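Local coordinates for protein GLB-12 (Caenorhabditis elegans, PDB 4BJA), which binds heme and probably oxygen as a globin-like protein, and acts as a redox-signalling globin essential for reproduction, at residues 51-54 / 55-59; 77-80 / 81-84; 154-157 / 158-162. The protein carries 1 engineered substitution. All coordinates share one frame; numbering follows the deposited sequence.

Interaction 1: 51-54 / 55-59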
loop_
_atom_site.group_PDB
_atom_site.type_symbol
_atom_site.label_atom_id
_atom_site.label_comp_id
_atom_site.label_asym_id
_atom_site.label_seq_id
_atom_site.Cartn_x
_atom_site.Cartn_y
_atom_site.Cartn_z
ATOM N N LYS A 51 20.102 -18.865 -0.271
ATOM C CA LYS A 51 19.929 -19.095 -1.725
ATOM C C LYS A 51 19.439 -20.518 -2.023
ATOM O O LYS A 51 18.650 -20.743 -2.971
ATOM C CB LYS A 51 21.247 -18.940 -2.513
ATOM C CG LYS A 51 22.127 -17.811 -2.119
ATOM C CD LYS A 51 23.493 -17.880 -2.840
ATOM C CE LYS A 51 24.582 -17.180 -1.956
ATOM N NZ LYS A 51 25.800 -16.743 -2.729
ATOM N N ASP A 52 19.927 -21.483 -1.251
ATOM C CA ASP A 52 19.468 -22.865 -1.406
ATOM C C ASP A 52 17.964 -22.964 -1.087
ATOM O O ASP A 52 17.196 -23.622 -1.816
ATOM C CB ASP A 52 20.245 -23.798 -0.469
ATOM C CG ASP A 52 21.629 -24.219 -1.013
ATOM O OD1 ASP A 52 22.044 -23.803 -2.119
ATOM O OD2 ASP A 52 22.311 -25.005 -0.296
ATOM N N ILE A 53 17.531 -22.320 -0.001
ATOM C CA ILE A 53 16.113 -22.327 0.357
ATOM C C ILE A 53 15.260 -21.664 -0.751
ATOM O O ILE A 53 14.197 -22.192 -1.153
ATOM C CB ILE A 53 15.858 -21.664 1.757
ATOM C CG1 ILE A 53 16.494 -22.527 2.871
ATOM C CG2 ILE A 53 14.382 -21.519 1.969
ATOM C CD1 ILE A 53 16.616 -21.819 4.289
ATOM N N VAL A 54 15.722 -20.523 -1.267
ATOM C CA VAL A 54 15.031 -19.873 -2.341
ATOM C C VAL A 54 14.908 -20.822 -3.553
ATOM O O VAL A 54 13.857 -20.925 -4.151
ATOM C CB VAL A 54 15.738 -18.554 -2.744
ATOM C CG1 VAL A 54 15.182 -17.985 -4.055
ATOM C CG2 VAL A 54 15.625 -17.537 -1.574
ATOM N N GLY A 55 16.021 -21.494 -3.895
ATOM C CA GLY A 55 16.033 -22.491 -4.977
ATOM C C GLY A 55 14.988 -23.591 -4.742
ATOM O O GLY A 55 14.238 -23.912 -5.639
ATOM N N LEU A 56 14.920 -24.131 -3.517
ATOM C CA LEU A 56 13.995 -25.263 -3.201
ATOM C C LEU A 56 12.550 -24.801 -3.362
ATOM O O LEU A 56 11.686 -25.542 -3.845
ATOM C CB LEU A 56 14.201 -25.706 -1.765
ATOM C CG LEU A 56 15.514 -26.479 -1.586
ATOM C CD1 LEU A 56 15.659 -26.927 -0.152
ATOM C CD2 LEU A 56 15.529 -27.685 -2.535
ATOM N N ILE A 57 12.284 -23.567 -2.922
ATOM C CA ILE A 57 10.936 -23.032 -3.023
ATOM C C ILE A 57 10.550 -22.779 -4.499
ATOM O O ILE A 57 9.437 -23.093 -4.912
ATOM C CB ILE A 57 10.729 -21.798 -2.098
ATOM C CG1 ILE A 57 10.881 -22.238 -0.630
ATOM C CG2 ILE A 57 9.310 -21.113 -2.365
ATOM C CD1 ILE A 57 10.962 -21.129 0.392
ATOM N N PHE A 58 11.456 -22.223 -5.314
ATOM C CA PHE A 58 11.171 -22.080 -6.719
ATOM C C PHE A 58 10.992 -23.444 -7.399
ATOM O O PHE A 58 10.186 -23.554 -8.309
ATOM C CB PHE A 58 12.231 -21.220 -7.446
ATOM C CG PHE A 58 11.838 -19.790 -7.478
ATOM C CD1 PHE A 58 10.847 -19.359 -8.354
ATOM C CD2 PHE A 58 12.403 -18.893 -6.557
ATOM C CE1 PHE A 58 10.457 -17.978 -8.395
ATOM C CE2 PHE A 58 12.002 -17.529 -6.584
ATOM C CZ PHE A 58 11.054 -17.088 -7.482
ATOM N N LEU A 59 11.734 -24.454 -6.957
ATOM C CA LEU A 59 11.509 -25.803 -7.536
ATOM C C LEU A 59 10.075 -26.252 -7.217
ATOM O O LEU A 59 9.350 -26.693 -8.106
ATOM C CB LEU A 59 12.530 -26.810 -7.031
ATOM C CG LEU A 59 13.947 -26.665 -7.609
ATOM C CD1 LEU A 59 14.927 -27.566 -6.865
ATOM C CD2 LEU A 59 13.986 -26.957 -9.108
#

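Interaction 2: 77-80 / 81-84. With ACT (acetate ion), chain G; ACT (acetate ion), chain F.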
loop_
_atom_site.group_PDB
_atom_site.type_symbol
_atom_site.label_atom_id
_atom_site.label_comp_id
_atom_site.label_asym_id
_atom_site.label_seq_id
_atom_site.Cartn_x
_atom_site.Cartn_y
_atom_site.Cartn_z
ATOM N N ARG A 77 11.529 -29.149 -19.838
ATOM C CA ARG A 77 12.014 -30.541 -20.043
ATOM C C ARG A 77 12.991 -31.040 -19.005
ATOM O O ARG A 77 13.226 -32.264 -18.873
ATOM C CB ARG A 77 12.631 -30.704 -21.435
ATOM C CG ARG A 77 11.629 -30.499 -22.539
ATOM C CD ARG A 77 10.637 -31.690 -22.622
ATOM N NE ARG A 77 9.740 -31.448 -23.734
ATOM C CZ ARG A 77 8.582 -30.809 -23.645
ATOM N NH1 ARG A 77 8.136 -30.379 -22.461
ATOM N NH2 ARG A 77 7.871 -30.611 -24.745
ATOM N N ALA A 78 13.627 -30.104 -18.313
ATOM C CA ALA A 78 14.665 -30.453 -17.368
ATOM C C ALA A 78 14.054 -31.229 -16.210
ATOM O O ALA A 78 13.036 -30.795 -15.649
ATOM C CB ALA A 78 15.350 -29.178 -16.855
ATOM N N PRO A 79 14.685 -32.359 -15.807
ATOM C CA PRO A 79 14.155 -32.980 -14.590
ATOM C C PRO A 79 14.271 -31.943 -13.488
ATOM O O PRO A 79 15.131 -31.050 -13.585
ATOM C CB PRO A 79 15.117 -34.147 -14.308
ATOM C CG PRO A 79 16.298 -33.929 -15.167
ATOM C CD PRO A 79 15.928 -32.991 -16.289
ATOM N N ARG A 80 13.439 -32.083 -12.451
ATOM C CA ARG A 80 13.551 -31.244 -11.267
ATOM C C ARG A 80 15.017 -31.155 -10.856
ATOM O O ARG A 80 15.511 -30.072 -10.618
ATOM C CB ARG A 80 12.694 -31.826 -10.132
ATOM C CG ARG A 80 12.904 -31.151 -8.796
ATOM C CD ARG A 80 11.742 -31.463 -7.839
ATOM N NE ARG A 80 12.048 -30.816 -6.572
ATOM C CZ ARG A 80 11.233 -30.032 -5.869
ATOM N NH1 ARG A 80 9.979 -29.796 -6.233
ATOM N NH2 ARG A 80 11.699 -29.512 -4.742
ATOM N N ALA A 81 15.729 -32.288 -10.870
ATOM C CA ALA A 81 17.143 -32.321 -10.472
ATOM C C ALA A 81 18.159 -31.533 -11.343
ATOM O O ALA A 81 19.278 -31.254 -10.873
ATOM C CB ALA A 81 17.617 -33.792 -10.253
ATOM N N ALA A 82 17.789 -31.169 -12.571
ATOM C CA ALA A 82 18.656 -30.334 -13.433
ATOM C C ALA A 82 18.282 -28.856 -13.510
ATOM O O ALA A 82 19.035 -28.049 -14.098
ATOM C CB ALA A 82 18.678 -30.885 -14.851
ATOM N N MET A 83 17.114 -28.509 -12.974
ATOM C CA MET A 83 16.568 -27.173 -13.194
ATOM C C MET A 83 17.428 -26.069 -12.633
ATOM O O MET A 83 17.488 -25.007 -13.241
ATOM C CB MET A 83 15.181 -27.059 -12.568
ATOM C CG MET A 83 14.128 -27.803 -13.365
ATOM S SD MET A 83 12.505 -27.556 -12.652
ATOM C CE MET A 83 11.613 -28.721 -13.697
ATOM N N LEU A 84 18.052 -26.297 -11.472
ATOM C CA LEU A 84 18.818 -25.228 -10.818
ATOM C C LEU A 84 19.967 -24.740 -11.714
ATOM O O LEU A 84 20.422 -23.603 -11.585
ATOM C CB LEU A 84 19.365 -25.694 -9.475
ATOM C CG LEU A 84 18.256 -26.066 -8.485
ATOM C CD1 LEU A 84 18.793 -26.888 -7.306
ATOM C CD2 LEU A 84 17.593 -24.808 -7.980
HETATM C C ACT G . 10.242 -32.006 -27.540
HETATM O O ACT G . 9.304 -32.132 -26.719
HETATM O OXT ACT G . 11.371 -31.917 -27.028
HETATM C CH3 ACT G . 10.037 -31.984 -29.028
HETATM C C ACT F . 5.169 -28.117 -20.509
HETATM O O ACT F . 5.769 -28.948 -21.226
HETATM O OXT ACT F . 3.977 -27.971 -20.779
HETATM C CH3 ACT F . 5.813 -27.466 -19.341
HETATM O O HOH W 1 17.607 -28.724 -9.719
#

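Interaction 3: 154-157 / 158-162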
loop_
_atom_site.group_PDB
_atom_site.type_symbol
_atom_site.label_atom_id
_atom_site.label_comp_id
_atom_site.label_asym_id
_atom_site.label_seq_id
_atom_site.Cartn_x
_atom_site.Cartn_y
_atom_site.Cartn_z
ATOM N N GLU A 154 4.070 -19.753 2.651
ATOM C CA GLU A 154 3.825 -21.087 3.212
ATOM C C GLU A 154 5.106 -21.858 3.571
ATOM O O GLU A 154 5.133 -22.614 4.524
ATOM C CB GLU A 154 3.015 -21.908 2.161
ATOM C CG GLU A 154 1.625 -21.361 1.899
ATOM C CD GLU A 154 0.832 -20.997 3.219
ATOM O OE1 GLU A 154 0.569 -21.876 4.085
ATOM O OE2 GLU A 154 0.469 -19.812 3.389
ATOM N N ARG A 155 6.166 -21.671 2.773
ATOM C CA ARG A 155 7.388 -22.478 2.854
ATOM C C ARG A 155 8.575 -21.779 3.527
ATOM O O ARG A 155 9.322 -22.400 4.274
ATOM C CB ARG A 155 7.803 -22.919 1.444
ATOM C CG ARG A 155 6.767 -23.773 0.704
ATOM C CD ARG A 155 6.913 -25.248 1.065
ATOM N NE ARG A 155 8.009 -25.880 0.329
ATOM C CZ ARG A 155 8.994 -26.585 0.883
ATOM N NH1 ARG A 155 9.036 -26.773 2.195
ATOM N NH2 ARG A 155 9.935 -27.115 0.115
ATOM N N LEU A 156 8.766 -20.482 3.262
ATOM C CA LEU A 156 9.917 -19.792 3.868
ATOM C C LEU A 156 9.701 -19.506 5.339
ATOM O O LEU A 156 10.649 -19.656 6.136
ATOM C CB LEU A 156 10.118 -18.477 3.125
ATOM C CG LEU A 156 11.497 -17.807 3.137
ATOM C CD1 LEU A 156 11.520 -16.287 3.145
ATOM C CD2 LEU A 156 12.773 -18.523 3.657
ATOM N N ILE A 157 8.473 -19.142 5.723
ATOM C CA ILE A 157 8.235 -18.711 7.109
ATOM C C ILE A 157 8.567 -19.800 8.154
ATOM O O ILE A 157 9.183 -19.512 9.178
ATOM C CB ILE A 157 6.818 -18.107 7.303
ATOM C CG1 ILE A 157 6.762 -16.802 6.506
ATOM C CG2 ILE A 157 6.510 -17.915 8.844
ATOM C CD1 ILE A 157 5.433 -16.071 6.578
ATOM N N PRO A 158 8.209 -21.070 7.901
ATOM C CA PRO A 158 8.650 -22.085 8.869
ATOM C C PRO A 158 10.157 -22.241 9.022
ATOM O O PRO A 158 10.594 -22.616 10.124
ATOM C CB PRO A 158 8.026 -23.383 8.306
ATOM C CG PRO A 158 6.789 -22.924 7.635
ATOM C CD PRO A 158 7.164 -21.596 6.999
ATOM N N PHE A 159 10.967 -21.970 7.977
ATOM C CA PHE A 159 12.426 -21.907 8.160
ATOM C C PHE A 159 12.796 -20.701 9.042
ATOM O O PHE A 159 13.658 -20.813 9.934
ATOM C CB PHE A 159 13.166 -21.791 6.815
ATOM C CG PHE A 159 13.109 -23.036 5.982
ATOM C CD1 PHE A 159 13.862 -24.157 6.353
ATOM C CD2 PHE A 159 12.352 -23.091 4.836
ATOM C CE1 PHE A 159 13.820 -25.337 5.585
ATOM C CE2 PHE A 159 12.300 -24.280 4.060
ATOM C CZ PHE A 159 13.037 -25.385 4.448
ATOM N N LEU A 160 12.126 -19.571 8.804
ATOM C CA LEU A 160 12.462 -18.320 9.509
ATOM C C LEU A 160 12.122 -18.415 10.989
ATOM O O LEU A 160 12.757 -17.737 11.815
ATOM C CB LEU A 160 11.698 -17.139 8.905
ATOM C CG LEU A 160 12.219 -16.730 7.534
ATOM C CD1 LEU A 160 11.126 -15.867 6.807
ATOM C CD2 LEU A 160 13.518 -15.958 7.671
ATOM N N THR A 161 11.119 -19.219 11.337
ATOM C CA THR A 161 10.720 -19.357 12.724
ATOM C C THR A 161 11.524 -20.459 13.424
ATOM O O THR A 161 11.483 -20.604 14.669
ATOM C CB THR A 161 9.239 -19.719 12.867
ATOM O OG1 THR A 161 8.983 -20.958 12.188
ATOM C CG2 THR A 161 8.319 -18.596 12.326
ATOM N N GLY A 162 12.254 -21.235 12.627
ATOM C CA GLY A 162 12.974 -22.376 13.157
ATOM C C GLY A 162 12.065 -23.589 13.341
ATOM O O GLY A 162 12.502 -24.586 13.880
#

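Interaction 1: 51-54 / 55-59
Val-54 and Phe-58 lie side by side, one helical turn apart, and point the same way into the interior. The touching branch of the valine is CG1, set anti to its own backbone N (chi1 169°), which turns it along the helix toward the next turn. It meets the phenyl ring at the rim and in the ring plane, with CG1 3.8 Å from Phe-58 CD2, so neither ring face is used by this neighbour. The Phe-58 rotation is unusual, with chi1 at -92°, and its CD2 also rests 3.5 Å from Val-54 O.

Beside this pair, Ile-53 and Ile-57 run alongside each other in the same direction. Their contact is methyl to methyl, CG2 of Ile-53 to CD1 of Ile-57 at 3.8 Å. Beneath them Ile-57 N donates to Ile-53 O at 2.9 Å. Val-54 O takes the amide of Phe-58 at 3.0 Å in a straighter bond (168° at the hydrogen).

This packed face contrasts with the one carrying Lys-51 and Asp-52, whose side chains are exposed and stay clear of the following turn. There the link is mainly backbone, through Gly-55 N to Lys-51 O and Leu-56 N to Asp-52 O. The partly exposed Leu-56 adds its CG, 3.3 Å from Asp-52 O.

The segment belongs to helix 50-65, the B helix of the globin fold. Phe-58 also meets the rings of His-92, an axial heme ligand, of Phe-96, edge-to-face, and of Phe-152. With the carbonyls of residues 51-54 taken up by the next turn and the isoleucine, valine and phenylalanine side chains directed inward, this turn presents an apolar surface to the heme side, and Val-54 and the neighbouring rings together probably limit how far Phe-58 can swing beside the axial histidine.

Interaction 2: 77-80 / 81-84
Two overlapping beta turns, 79-82 and 80-83, form the bend in the connection between helix 69-72 and helix 87-108. The first is closed by Ala-82 N donating to Pro-79 O at 2.8 Å, the second by Met-83 N to Arg-80 O at 3.3 Å. In both the donor stands well above the carbonyl plane, 54° out of it for Pro-79 O. Met-83 N makes a further, weak bond to Pro-79 O.

A water continues the chain of bonds: it donates to Arg-80 O at 2.6 Å and accepts from Leu-84 N, bridging a carbonyl and an amide four residues apart.

Over these turns sits a small apolar cluster. The Pro-79 ring comes against the methyl of Ala-82, CD to CB at 3.8 Å, while Ala-78 CB meets Met-83 CG. The thioether chain of Met-83 is extended beyond CG, which carries its terminal CE back along the turn to 3.2 Å from Ala-78 O. In the globin fold this is the region joining the C and E helices, and Met-83, the buried residue of the group, turns inward to pack on Leu-59, Asn-63 and Phe-89. Arg-80 also reaches the B helix, its chain straight from CG to NE and its NH2 in a salt bridge with Asp-60.

Arg-77 turns the other way, to the surface. One oxygen of an acetate (chain G) is gripped by NE and NH2 together, the latter 2.9 Å from acetate O, and NH1 holds the O of a second acetate (chain F) at 3.0 Å. The anions, probably from the crystallisation liquor, lie at the guanidinium edge near its plane.

Interaction 3: 154-157 / 158-162
Leu-156 carries CG anti to its backbone N (chi1 -157°), whereas Leu-160 has CG anti to the carbonyl carbon (chi1 -72°); with these settings the two side chains cross obliquely one turn apart and meet methyl to methyl, CD1 to CD1 at 3.7 Å. Behind the methyls, Leu-160 N donates to Leu-156 O at 3.1 Å.

Pro-158 interrupts the bonding pattern. Its nitrogen has no hydrogen to give, and helix 144-160 is kinked here; where an amide would have met Glu-154 O, the ring carbon CD sits 3.4 Å from that oxygen. The same CD lies against the side chain of the preceding residue, 3.5 Å from Ile-157 CB. A glycine here removes the ring, which would probably leave Glu-154 O without its ring-carbon contact and the backbone at this kink less restrained in phi.

On the neighbouring flank, Phe-159 lays its CD2 3.2 Å from Arg-155 O, at an oblique approach to the ring. Toward the helix end Thr-161 N bonds to Ile-157 O at 2.9 Å, while the two CG2 methyls of these residues lie near each other; the threonine OG1 has its partner outside, in Glu-163. Gly-162, the first residue to leave helical angles, closes a Schellman motif: its phi of +81° would jam a side chain against the carbonyl before it, and its N turns back to Phe-159 O at 3.1 Å.

Ile-157 and Leu-160 rest on Trp-192 of helix 185-214, and Leu-156 on Trp-44 of helix 34-46. Past the proline, bonds to the fourth residue back resume at Leu-160 and Thr-161, and the leucine pair packs across the kink, consistent with a helix that bends at Pro-158 yet stays helical into the Schellman turn.

In the fold
The three contacts follow one another along the chain. Interactions 1 and 2 have centres 13 Å apart and touch where Leu-59 packs on Arg-80, Met-83 and Leu-84. Interaction 3, centred 12 Å from interaction 1, lies against it on helix 144-160, with Ile-53 and Ile-57 packing on Arg-155, Leu-156 and Phe-159. Interactions 2 and 3, 24 Å apart by centre, do not touch each other, but both touch helix 50-65. That helix thus probably ties the peripheral 77-84 connection and helix 144-160 to the heme-side wall, its Phe-58 side chain about 6 Å from the heme; its Asp-60 pairs with Arg-80 and, in one conformer, with Arg-155.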